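Local coordinates for protein 30-kDa cleavage and polyadenylation specificity factor 30 (Arabidopsis thaliana, PDB 5ZUU) that takes part in pre-mRNA 3'-end formation and poly(A) site selection within the CPSF complex, and binds m6A-modified RNA through its YTH domain, at residues R7-L12 / L151-P156; F20-N25 / G37-Q42; L129-S134 / Q138-S143. All coordinates share one frame; numbering follows the deposited sequence.

Interaction 1 of 3, residues R7-L12 / L151-P156; sequences RTSHPL and LLYLEP
The phenol ring of Tyr153 reaches the 7-12 segment with its hydroxyl edge, where the carbonyl oxygen of His10 lies close to the ring plane. Ser9 OG, Leu12 N and Pro11 CA also come near the ring, while its hydrocarbon packs on Leu108 of strand 103-114 and Cys74 of strand 70-77. Tyr153 OH donates a short hydrogen bond of 2.6 Å to His10 O. The hydroxyl comes in within the carbonyl plane, with a C=O...donor angle of 151°, and His10 O is also 3.2 Å from Tyr153 CE1. Leu12 N is also near, 3.2 Å from Tyr153 OH, but its angle is too poor for a bond. Beside it, Leu12 CB rests 4.2 Å from Tyr153 CE2, an apolar touch near the hydroxyl end of the ring. Tyr153 lies near the C-terminal end of helix 142-154 in the YTH fold, a member of the PUA clan; an irregular lead-in to the first strand, 17-24, is thereby tied to a helix that comes more than a hundred residues later. The tyrosine CG is anti to its own carbonyl carbon (chi1 -78°), which directs the ring from the helix toward the incoming chain. On the other flank Ser9 OG stands 4.1 Å from Tyr153 CE1. The His10 side chain starts away from the helix end and is engaged elsewhere: its NE2 hydrogen-bonds Glu168 of helix 159-172, and its backbone pairs with Leu108.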
loop_
_atom_site.group_PDB
_atom_site.type_symbol
_atom_site.label_atom_id
_atom_site.label_comp_id
_atom_site.label_asym_id
_atom_site.label_seq_id
_atom_site.Cartn_x
_atom_site.Cartn_y
_atom_site.Cartn_z
ATOM N N ARG A 7 -15.884 -2.289 -12.957
ATOM C CA ARG A 7 -15.146 -1.421 -12.038
ATOM C C ARG A 7 -13.678 -1.412 -12.437
ATOM O O ARG A 7 -13.177 -2.320 -13.058
ATOM C CB ARG A 7 -15.353 -1.817 -10.536
ATOM C CG ARG A 7 -16.786 -1.708 -9.964
ATOM C CD ARG A 7 -17.446 -0.306 -10.060
ATOM N NE ARG A 7 -18.911 -0.329 -9.857
ATOM C CZ ARG A 7 -19.732 0.739 -9.938
ATOM N NH1 ARG A 7 -19.256 1.979 -10.233
ATOM N NH2 ARG A 7 -21.052 0.578 -9.722
ATOM N N THR A 8 -13.020 -0.329 -12.100
ATOM C CA THR A 8 -11.658 -0.086 -12.471
ATOM C C THR A 8 -10.675 -0.174 -11.314
ATOM O O THR A 8 -9.525 0.044 -11.520
ATOM C CB THR A 8 -11.590 1.336 -13.016
ATOM O OG1 THR A 8 -11.968 2.254 -11.961
ATOM C CG2 THR A 8 -12.537 1.437 -14.247
ATOM N N SER A 9 -11.159 -0.417 -10.105
ATOM C CA SER A 9 -10.340 -0.554 -8.914
ATOM C C SER A 9 -10.897 -1.749 -8.090
ATOM O O SER A 9 -11.993 -2.224 -8.365
ATOM C CB SER A 9 -10.350 0.782 -8.131
ATOM O OG SER A 9 -11.594 1.046 -7.483
ATOM N N HIS A 10 -10.140 -2.278 -7.128
ATOM C CA HIS A 10 -10.631 -3.352 -6.333
ATOM C C HIS A 10 -11.155 -2.678 -5.087
ATOM O O HIS A 10 -10.506 -1.787 -4.540
ATOM C CB HIS A 10 -9.544 -4.369 -5.971
ATOM C CG HIS A 10 -8.933 -5.011 -7.152
ATOM N ND1 HIS A 10 -9.492 -6.114 -7.762
ATOM C CD2 HIS A 10 -7.864 -4.665 -7.901
ATOM C CE1 HIS A 10 -8.767 -6.448 -8.816
ATOM N NE2 HIS A 10 -7.783 -5.574 -8.937
ATOM N N PRO A 11 -12.335 -3.099 -4.649
ATOM C CA PRO A 11 -12.864 -2.647 -3.371
ATOM C C PRO A 11 -12.006 -3.145 -2.169
ATOM O O PRO A 11 -11.389 -4.191 -2.217
ATOM C CB PRO A 11 -14.227 -3.298 -3.328
ATOM C CG PRO A 11 -14.002 -4.598 -4.058
ATOM C CD PRO A 11 -13.065 -4.258 -5.187
ATOM N N LEU A 12 -12.001 -2.364 -1.110
ATOM C CA LEU A 12 -11.425 -2.745 0.119
ATOM C C LEU A 12 -11.966 -4.121 0.485
ATOM O O LEU A 12 -13.155 -4.282 0.532
ATOM C CB LEU A 12 -11.801 -1.687 1.144
ATOM C CG LEU A 12 -10.908 -1.626 2.356
ATOM C CD1 LEU A 12 -9.504 -1.246 1.904
ATOM C CD2 LEU A 12 -11.518 -0.638 3.321
ATOM N N LEU A 151 -11.150 7.412 2.400
ATOM C CA LEU A 151 -10.856 8.660 1.696
ATOM C C LEU A 151 -10.171 8.415 0.337
ATOM O O LEU A 151 -10.351 9.194 -0.632
ATOM C CB LEU A 151 -9.964 9.602 2.521
ATOM C CG LEU A 151 -10.608 10.097 3.807
ATOM C CD1 LEU A 151 -9.614 10.832 4.697
ATOM C CD2 LEU A 151 -11.832 10.978 3.541
ATOM N N LEU A 152 -9.325 7.391 0.307
ATOM C CA LEU A 152 -8.670 7.003 -0.917
ATOM C C LEU A 152 -9.726 6.656 -2.000
ATOM O O LEU A 152 -9.583 7.064 -3.150
ATOM C CB LEU A 152 -7.782 5.782 -0.710
ATOM C CG LEU A 152 -6.525 5.864 0.176
ATOM C CD1 LEU A 152 -5.980 4.432 0.354
ATOM C CD2 LEU A 152 -5.510 6.785 -0.484
ATOM N N TYR A 153 -10.724 5.867 -1.634
ATOM C CA TYR A 153 -11.811 5.482 -2.554
ATOM C C TYR A 153 -12.730 6.671 -2.996
ATOM O O TYR A 153 -13.474 6.516 -3.960
ATOM C CB TYR A 153 -12.622 4.373 -1.946
ATOM C CG TYR A 153 -11.893 3.077 -2.100
ATOM C CD1 TYR A 153 -12.019 2.305 -3.268
ATOM C CD2 TYR A 153 -11.019 2.634 -1.109
ATOM C CE1 TYR A 153 -11.314 1.121 -3.404
ATOM C CE2 TYR A 153 -10.323 1.468 -1.235
ATOM C CZ TYR A 153 -10.443 0.709 -2.390
ATOM O OH TYR A 153 -9.779 -0.499 -2.443
ATOM N N LEU A 154 -12.675 7.834 -2.330
ATOM C CA LEU A 154 -13.325 9.014 -2.838
ATOM C C LEU A 154 -12.560 9.677 -3.956
ATOM O O LEU A 154 -13.165 10.432 -4.714
ATOM C CB LEU A 154 -13.594 10.035 -1.723
ATOM C CG LEU A 154 -14.390 9.505 -0.574
ATOM C CD1 LEU A 154 -14.442 10.588 0.483
ATOM C CD2 LEU A 154 -15.774 9.062 -0.948
ATOM N N GLU A 155 -11.259 9.425 -4.099
ATOM C CA GLU A 155 -10.487 10.076 -5.136
ATOM C C GLU A 155 -10.583 9.361 -6.438
ATOM O O GLU A 155 -10.717 8.150 -6.470
ATOM C CB GLU A 155 -8.993 10.238 -4.769
ATOM C CG GLU A 155 -8.778 11.097 -3.555
ATOM C CD GLU A 155 -9.382 12.488 -3.718
ATOM O OE1 GLU A 155 -9.966 13.033 -2.725
ATOM O OE2 GLU A 155 -9.218 13.080 -4.809
ATOM N N PRO A 156 -10.565 10.114 -7.546
ATOM C CA PRO A 156 -10.528 9.472 -8.905
ATOM C C PRO A 156 -9.253 8.635 -9.062
ATOM O O PRO A 156 -8.179 8.993 -8.493
ATOM C CB PRO A 156 -10.466 10.647 -9.866
ATOM C CG PRO A 156 -10.998 11.809 -9.059
ATOM C CD PRO A 156 -10.642 11.583 -7.622
#

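Interaction 2 of 3, residues F20-N25 / G37-Q42; sequences FVVKSN and GVWATQ. With nucleotides of chain F.
Val22 presses a single methyl group against the pyrrole part of Trp39: CG1 is 3.4 Å from Trp39 NE1 and 3.8 Å from CE2, approaching obliquely as the two side chains slide past each other in opposite directions. That branch is anti to the backbone N of Val22 (chi1 166°), and this torsion carries it to the indole. Here the contact is tight. Toward the benzo end it slackens: Ser24 OG lies in the indole plane at the ring edge, 3.8 Å from Trp39 CH2, and Lys23 O is 4.0 Å from Trp39 CZ2. Ser24 OG is bonded to Asn26 O instead of to anything on Trp39. Lys23 leaves strand 17-24 on the side away from the tryptophan, where the RNA covers it. Its chain, bent at chi2 and chi3, brings Lys23 NZ within 2.9 Å of U7 OP1 and 3.2 Å of C6 O3', both of chain F, and Ser64 is a further partner of the same amine. Phe63 and Trp90 each form an edge-to-face stack with the Trp39 indole, which also packs on the modified nucleotide of the bound RNA, while Ala40 O hydrogen-bonds that nucleotide, as in the aromatic m6A-binding cage of YTH domains.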
loop_
_atom_site.group_PDB
_atom_site.type_symbol
_atom_site.label_atom_id
_atom_site.label_comp_id
_atom_site.label_asym_id
_atom_site.label_seq_id
_atom_site.Cartn_x
_atom_site.Cartn_y
_atom_site.Cartn_z
ATOM N N PHE A 20 -1.515 -0.410 7.626
ATOM C CA PHE A 20 -0.179 0.148 7.876
ATOM C C PHE A 20 0.105 1.196 6.831
ATOM O O PHE A 20 -0.207 0.985 5.668
ATOM C CB PHE A 20 0.924 -0.960 7.814
ATOM C CG PHE A 20 0.810 -2.002 8.877
ATOM C CD1 PHE A 20 -0.128 -2.996 8.796
ATOM C CD2 PHE A 20 1.644 -1.993 9.974
ATOM C CE1 PHE A 20 -0.268 -3.940 9.823
ATOM C CE2 PHE A 20 1.521 -2.931 10.994
ATOM C CZ PHE A 20 0.557 -3.899 10.916
ATOM N N VAL A 21 0.679 2.327 7.239
ATOM C CA VAL A 21 1.227 3.288 6.296
ATOM C C VAL A 21 2.608 2.822 5.856
ATOM O O VAL A 21 3.433 2.458 6.686
ATOM C CB VAL A 21 1.353 4.704 6.881
ATOM C CG1 VAL A 21 2.060 5.660 5.905
ATOM C CG2 VAL A 21 -0.026 5.241 7.231
ATOM N N VAL A 22 2.829 2.767 4.551
ATOM C CA VAL A 22 4.064 2.363 3.958
ATOM C C VAL A 22 4.620 3.595 3.276
ATOM O O VAL A 22 3.882 4.309 2.576
ATOM C CB VAL A 22 3.827 1.261 2.921
ATOM C CG1 VAL A 22 5.063 1.066 2.041
ATOM C CG2 VAL A 22 3.447 -0.007 3.642
ATOM N N LYS A 23 5.888 3.913 3.559
ATOM C CA LYS A 23 6.567 5.101 2.997
ATOM C C LYS A 23 7.660 4.688 1.965
ATOM O O LYS A 23 8.314 3.661 2.118
ATOM C CB LYS A 23 7.165 5.953 4.113
ATOM C CG LYS A 23 6.124 6.489 5.135
ATOM C CD LYS A 23 5.132 7.477 4.531
ATOM C CE LYS A 23 5.759 8.722 3.945
ATOM N NZ LYS A 23 4.797 9.847 3.893
ATOM N N SER A 24 7.771 5.447 0.868
ATOM C CA SER A 24 8.894 5.367 -0.107
ATOM C C SER A 24 9.613 6.702 -0.249
ATOM O O SER A 24 8.989 7.767 -0.217
ATOM C CB SER A 24 8.382 4.955 -1.471
ATOM O OG SER A 24 9.457 4.740 -2.355
ATOM N N ASN A 25 10.935 6.626 -0.358
ATOM C CA ASN A 25 11.812 7.778 -0.532
ATOM C C ASN A 25 11.637 8.359 -1.881
ATOM O O ASN A 25 12.070 9.468 -2.072
ATOM C CB ASN A 25 13.299 7.369 -0.552
ATOM C CG ASN A 25 13.888 7.183 0.802
ATOM O OD1 ASN A 25 13.398 7.721 1.807
ATOM N ND2 ASN A 25 14.946 6.410 0.855
ATOM N N GLY A 37 3.603 -5.634 -8.937
ATOM C CA GLY A 37 2.867 -6.333 -7.863
ATOM C C GLY A 37 3.705 -6.860 -6.719
ATOM O O GLY A 37 3.423 -7.936 -6.117
ATOM N N VAL A 38 4.687 -6.050 -6.367
ATOM C CA VAL A 38 5.756 -6.438 -5.472
ATOM C C VAL A 38 6.198 -5.271 -4.632
ATOM O O VAL A 38 6.186 -4.167 -5.099
ATOM C CB VAL A 38 6.877 -6.997 -6.378
ATOM C CG1 VAL A 38 8.205 -6.318 -6.231
ATOM C CG2 VAL A 38 6.962 -8.488 -6.229
ATOM N N TRP A 39 6.565 -5.516 -3.387
ATOM C CA TRP A 39 7.202 -4.523 -2.565
ATOM C C TRP A 39 8.302 -5.169 -1.745
ATOM O O TRP A 39 8.342 -6.384 -1.583
ATOM C CB TRP A 39 6.170 -3.861 -1.618
ATOM C CG TRP A 39 6.672 -2.572 -0.890
ATOM C CD1 TRP A 39 6.758 -2.377 0.439
ATOM C CD2 TRP A 39 7.195 -1.385 -1.485
ATOM N NE1 TRP A 39 7.278 -1.165 0.726
ATOM C CE2 TRP A 39 7.527 -0.506 -0.436
ATOM C CE3 TRP A 39 7.355 -0.955 -2.796
ATOM C CZ2 TRP A 39 8.021 0.797 -0.665
ATOM C CZ3 TRP A 39 7.854 0.281 -3.026
ATOM C CH2 TRP A 39 8.231 1.150 -1.967
ATOM N N ALA A 40 9.184 -4.331 -1.204
ATOM C CA ALA A 40 10.116 -4.737 -0.182
ATOM C C ALA A 40 10.198 -3.608 0.840
ATOM O O ALA A 40 10.256 -2.449 0.449
ATOM C CB ALA A 40 11.521 -5.032 -0.785
ATOM N N THR A 41 10.276 -3.943 2.137
ATOM C CA THR A 41 10.416 -2.895 3.160
ATOM C C THR A 41 11.779 -2.960 3.824
ATOM O O THR A 41 12.627 -3.785 3.474
ATOM C CB THR A 41 9.225 -2.915 4.170
ATOM O OG1 THR A 41 9.282 -1.739 4.986
ATOM C CG2 THR A 41 9.202 -4.161 5.066
ATOM N N GLN A 42 12.017 -2.059 4.771
ATOM C CA GLN A 42 13.240 -2.078 5.561
ATOM C C GLN A 42 13.268 -3.357 6.351
ATOM O O GLN A 42 12.217 -3.830 6.776
ATOM C CB GLN A 42 13.257 -0.943 6.563
ATOM C CG GLN A 42 13.292 0.399 5.898
ATOM C CD GLN A 42 13.167 1.516 6.882
ATOM O OE1 GLN A 42 14.138 1.796 7.532
ATOM N NE2 GLN A 42 11.966 2.153 7.024
ATOM P P C F 6 10.486 7.211 6.818
ATOM O OP1 C F 6 11.246 8.251 7.511
ATOM O OP2 C F 6 10.063 6.000 7.566
ATOM O "O5'" C F 6 9.133 7.856 6.236
ATOM C "C5'" C F 6 9.025 9.275 6.089
ATOM C "C4'" C F 6 7.944 9.814 6.994
ATOM O "O4'" C F 6 8.335 9.644 8.376
ATOM C "C3'" C F 6 7.629 11.297 6.852
ATOM O "O3'" C F 6 6.725 11.489 5.771
ATOM C "C2'" C F 6 7.027 11.605 8.203
ATOM O "O2'" C F 6 5.673 11.200 8.311
ATOM C "C1'" C F 6 7.932 10.784 9.116
ATOM N N1 C F 6 9.148 11.478 9.593
ATOM C C2 C F 6 9.001 12.497 10.540
ATOM O O2 C F 6 7.862 12.821 10.899
ATOM N N3 C F 6 10.101 13.095 11.045
ATOM C C4 C F 6 11.316 12.696 10.655
ATOM N N4 C F 6 12.367 13.326 11.169
ATOM C C5 C F 6 11.500 11.652 9.696
ATOM C C6 C F 6 10.397 11.072 9.201
ATOM P P U F 7 6.776 12.776 4.866
ATOM O OP1 U F 7 5.825 12.569 3.787
ATOM O OP2 U F 7 8.120 13.134 4.540
ATOM O "O5'" U F 7 6.222 13.940 5.799
ATOM C "C5'" U F 7 4.855 13.904 6.201
ATOM C "C4'" U F 7 4.615 14.940 7.253
ATOM O "O4'" U F 7 5.451 14.682 8.408
ATOM C "C3'" U F 7 4.968 16.347 6.822
ATOM O "O3'" U F 7 3.813 16.890 6.211
ATOM C "C2'" U F 7 5.258 17.029 8.137
ATOM O "O2'" U F 7 4.082 17.301 8.865
ATOM C "C1'" U F 7 5.981 15.918 8.879
ATOM N N1 U F 7 7.438 15.886 8.739
ATOM C C2 U F 7 8.192 16.724 9.545
ATOM O O2 U F 7 7.700 17.588 10.265
ATOM N N3 U F 7 9.547 16.546 9.444
ATOM C C4 U F 7 10.213 15.609 8.681
ATOM O O4 U F 7 11.439 15.548 8.735
ATOM C C5 U F 7 9.365 14.790 7.869
ATOM C C6 U F 7 8.039 14.941 7.939
#

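Interaction 3 of 3, residues L129-S134 / Q138-S143; sequences LPVKIS and QELEPS. With nucleotides of chain F.
Val131 and Leu140 meet through one methyl each, CG1 against CD2 at 4.0 Å, where a type I beta turn from Pro130 to Ile133 folds back over strand 138-140, the edge strand of the mixed sheet of this YTH domain. The two side chains cross at about a right angle. Leu140 turns CG beside its backbone N (chi1 -60°); CD1 carries the chain on, and the other branch, CD2, reaches Val131. Ser134 makes the second touch, OG lying 4.2 Å from Gln138 CG. Its hydroxyl is used within its own segment: Ser134 OG donates to Val131 O at 2.6 Å, tilted 28° from the carbonyl plane, a bond that ties the residue to the turn. Gln138 also bonds within its own segment, to the carbonyl of the next residue. With CG anti to the backbone N (chi1 163°) and the chain bent at chi2, Gln138 NE2 gives a hydrogen bond of 3.0 Å to Glu139 O. Further along, Glu141 N-caps helix 142-154. On the RNA side of the turn, the side chain of Lys132, extended beyond CG, runs beside the U7 ribose of chain F, with CD 3.5 Å from O3'. The backbone, bent into an inverse gamma turn at Ile133, faces the neighbouring sugar, and Ser134 N makes a weak hydrogen bond of 3.1 Å to O2' of C6 in chain F.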
loop_
_atom_site.group_PDB
_atom_site.type_symbol
_atom_site.label_atom_id
_atom_site.label_comp_id
_atom_site.label_asym_id
_atom_site.label_seq_id
_atom_site.Cartn_x
_atom_site.Cartn_y
_atom_site.Cartn_z
ATOM N N LEU A 129 -1.215 11.670 16.847
ATOM C CA LEU A 129 -0.731 12.571 15.840
ATOM C C LEU A 129 -1.542 12.404 14.505
ATOM O O LEU A 129 -2.074 11.321 14.231
ATOM C CB LEU A 129 0.744 12.280 15.582
ATOM C CG LEU A 129 1.698 12.659 16.734
ATOM C CD1 LEU A 129 3.024 11.898 16.606
ATOM C CD2 LEU A 129 1.911 14.153 16.780
ATOM N N PRO A 130 -1.606 13.458 13.668
ATOM C CA PRO A 130 -2.347 13.358 12.417
ATOM C C PRO A 130 -1.765 12.263 11.561
ATOM O O PRO A 130 -0.576 12.047 11.590
ATOM C CB PRO A 130 -2.172 14.726 11.742
ATOM C CG PRO A 130 -1.338 15.526 12.632
ATOM C CD PRO A 130 -1.199 14.845 13.964
ATOM N N VAL A 131 -2.602 11.517 10.860
ATOM C CA VAL A 131 -2.101 10.354 10.117
ATOM C C VAL A 131 -1.028 10.636 9.074
ATOM O O VAL A 131 -0.303 9.720 8.709
ATOM C CB VAL A 131 -3.228 9.581 9.449
ATOM C CG1 VAL A 131 -4.197 9.075 10.505
ATOM C CG2 VAL A 131 -3.971 10.437 8.410
ATOM N N LYS A 132 -0.934 11.883 8.565
ATOM C CA LYS A 132 0.165 12.260 7.660
ATOM C C LYS A 132 1.561 12.073 8.274
ATOM O O LYS A 132 2.500 11.804 7.545
ATOM C CB LYS A 132 0.032 13.668 7.086
ATOM C CG LYS A 132 0.155 14.814 8.070
ATOM C CD LYS A 132 0.585 16.061 7.355
ATOM C CE LYS A 132 0.606 17.252 8.313
ATOM N NZ LYS A 132 0.919 18.441 7.490
ATOM N N ILE A 133 1.648 12.221 9.604
ATOM C CA ILE A 133 2.878 11.971 10.393
ATOM C C ILE A 133 2.946 10.489 10.737
ATOM O O ILE A 133 2.491 10.045 11.793
ATOM C CB ILE A 133 2.911 12.838 11.687
ATOM C CG1 ILE A 133 2.571 14.274 11.308
ATOM C CG2 ILE A 133 4.272 12.727 12.382
ATOM C CD1 ILE A 133 2.883 15.324 12.351
ATOM N N SER A 134 3.381 9.722 9.764
ATOM C CA SER A 134 3.457 8.273 9.812
ATOM C C SER A 134 4.775 7.869 9.188
ATOM O O SER A 134 5.038 8.226 8.042
ATOM C CB SER A 134 2.287 7.639 9.050
ATOM O OG SER A 134 1.075 7.780 9.758
ATOM N N GLN A 138 4.219 2.227 10.061
ATOM C CA GLN A 138 3.411 2.594 11.235
ATOM C C GLN A 138 1.974 2.018 11.091
ATOM O O GLN A 138 1.256 2.224 10.081
ATOM C CB GLN A 138 3.363 4.101 11.360
ATOM C CG GLN A 138 2.267 4.627 12.265
ATOM C CD GLN A 138 2.681 4.384 13.678
ATOM O OE1 GLN A 138 3.671 4.979 14.112
ATOM N NE2 GLN A 138 2.031 3.442 14.348
ATOM N N GLU A 139 1.554 1.262 12.086
ATOM C CA GLU A 139 0.187 0.716 12.109
ATOM C C GLU A 139 -0.843 1.823 12.390
ATOM O O GLU A 139 -0.615 2.686 13.233
ATOM C CB GLU A 139 0.035 -0.435 13.141
ATOM C CG GLU A 139 -1.261 -1.209 12.866
ATOM C CD GLU A 139 -1.514 -2.458 13.637
ATOM O OE1 GLU A 139 -2.587 -3.091 13.440
ATOM O OE2 GLU A 139 -0.630 -2.871 14.409
ATOM N N LEU A 140 -1.961 1.799 11.665
ATOM C CA LEU A 140 -3.077 2.666 11.953
ATOM C C LEU A 140 -4.004 1.880 12.863
ATOM O O LEU A 140 -4.302 0.698 12.594
ATOM C CB LEU A 140 -3.802 3.130 10.648
ATOM C CG LEU A 140 -2.862 3.912 9.702
ATOM C CD1 LEU A 140 -3.322 3.930 8.265
ATOM C CD2 LEU A 140 -2.694 5.338 10.149
ATOM N N GLU A 141 -4.427 2.519 13.953
ATOM C CA GLU A 141 -5.551 2.015 14.757
ATOM C C GLU A 141 -6.685 1.657 13.764
ATOM O O GLU A 141 -6.980 2.434 12.845
ATOM C CB GLU A 141 -5.993 3.103 15.759
ATOM C CG GLU A 141 -6.986 2.652 16.847
ATOM C CD GLU A 141 -8.365 2.273 16.319
ATOM O OE1 GLU A 141 -8.906 2.886 15.355
ATOM O OE2 GLU A 141 -8.882 1.285 16.835
ATOM N N PRO A 142 -7.295 0.481 13.902
ATOM C CA PRO A 142 -7.944 -0.021 12.671
ATOM C C PRO A 142 -9.180 0.716 12.213
ATOM O O PRO A 142 -9.503 0.710 11.001
ATOM C CB PRO A 142 -8.278 -1.483 13.005
ATOM C CG PRO A 142 -8.049 -1.620 14.491
ATOM C CD PRO A 142 -7.014 -0.607 14.834
ATOM N N SER A 143 -9.859 1.334 13.161
ATOM C CA SER A 143 -10.979 2.204 12.804
ATOM C C SER A 143 -10.503 3.439 12.087
ATOM O O SER A 143 -11.147 3.858 11.124
ATOM C CB SER A 143 -11.816 2.622 14.017
ATOM O OG SER A 143 -12.554 1.521 14.474
ATOM P P C F 6 10.486 7.211 6.818
ATOM O OP1 C F 6 11.246 8.251 7.511
ATOM O OP2 C F 6 10.063 6.000 7.566
ATOM O "O5'" C F 6 9.133 7.856 6.236
ATOM C "C5'" C F 6 9.025 9.275 6.089
ATOM C "C4'" C F 6 7.944 9.814 6.994
ATOM O "O4'" C F 6 8.335 9.644 8.376
ATOM C "C3'" C F 6 7.629 11.297 6.852
ATOM O "O3'" C F 6 6.725 11.489 5.771
ATOM C "C2'" C F 6 7.027 11.605 8.203
ATOM O "O2'" C F 6 5.673 11.200 8.311
ATOM C "C1'" C F 6 7.932 10.784 9.116
ATOM N N1 C F 6 9.148 11.478 9.593
ATOM C C2 C F 6 9.001 12.497 10.540
ATOM O O2 C F 6 7.862 12.821 10.899
ATOM N N3 C F 6 10.101 13.095 11.045
ATOM C C4 C F 6 11.316 12.696 10.655
ATOM N N4 C F 6 12.367 13.326 11.169
ATOM C C5 C F 6 11.500 11.652 9.696
ATOM C C6 C F 6 10.397 11.072 9.201
ATOM P P U F 7 6.776 12.776 4.866
ATOM O OP1 U F 7 5.825 12.569 3.787
ATOM O OP2 U F 7 8.120 13.134 4.540
ATOM O "O5'" U F 7 6.222 13.940 5.799
ATOM C "C5'" U F 7 4.855 13.904 6.201
ATOM C "C4'" U F 7 4.615 14.940 7.253
ATOM O "O4'" U F 7 5.451 14.682 8.408
ATOM C "C3'" U F 7 4.968 16.347 6.822
ATOM O "O3'" U F 7 3.813 16.890 6.211
ATOM C "C2'" U F 7 5.258 17.029 8.137
ATOM O "O2'" U F 7 4.082 17.301 8.865
ATOM C "C1'" U F 7 5.981 15.918 8.879
ATOM N N1 U F 7 7.438 15.886 8.739
ATOM C C2 U F 7 8.192 16.724 9.545
ATOM O O2 U F 7 7.700 17.588 10.265
ATOM N N3 U F 7 9.547 16.546 9.444
ATOM C C4 U F 7 10.213 15.609 8.681
ATOM O O4 U F 7 11.439 15.548 8.735
ATOM C C5 U F 7 9.365 14.790 7.869
ATOM C C6 U F 7 8.039 14.941 7.939
#

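How the interactions relate
Along the chain, interaction 1 closes a long loop that contains the other two, with interaction 2 completed before interaction 3 opens. Interactions 2 and 3 touch, their centres about 15 Å apart, because strands 17-24 and 138-140 are neighbours in the same mixed sheet: Val21 N lies 2.9 Å from Gln138 O, a probable hydrogen bond. Both meet the C6 and U7 nucleotides of chain F, so the RNA is gripped by two sequence-distant parts of the YTH domain. Interaction 1 lies about 20 Å, centre to centre, from either of them and is remote from the RNA, but it shares helix 142-154 with interaction 3.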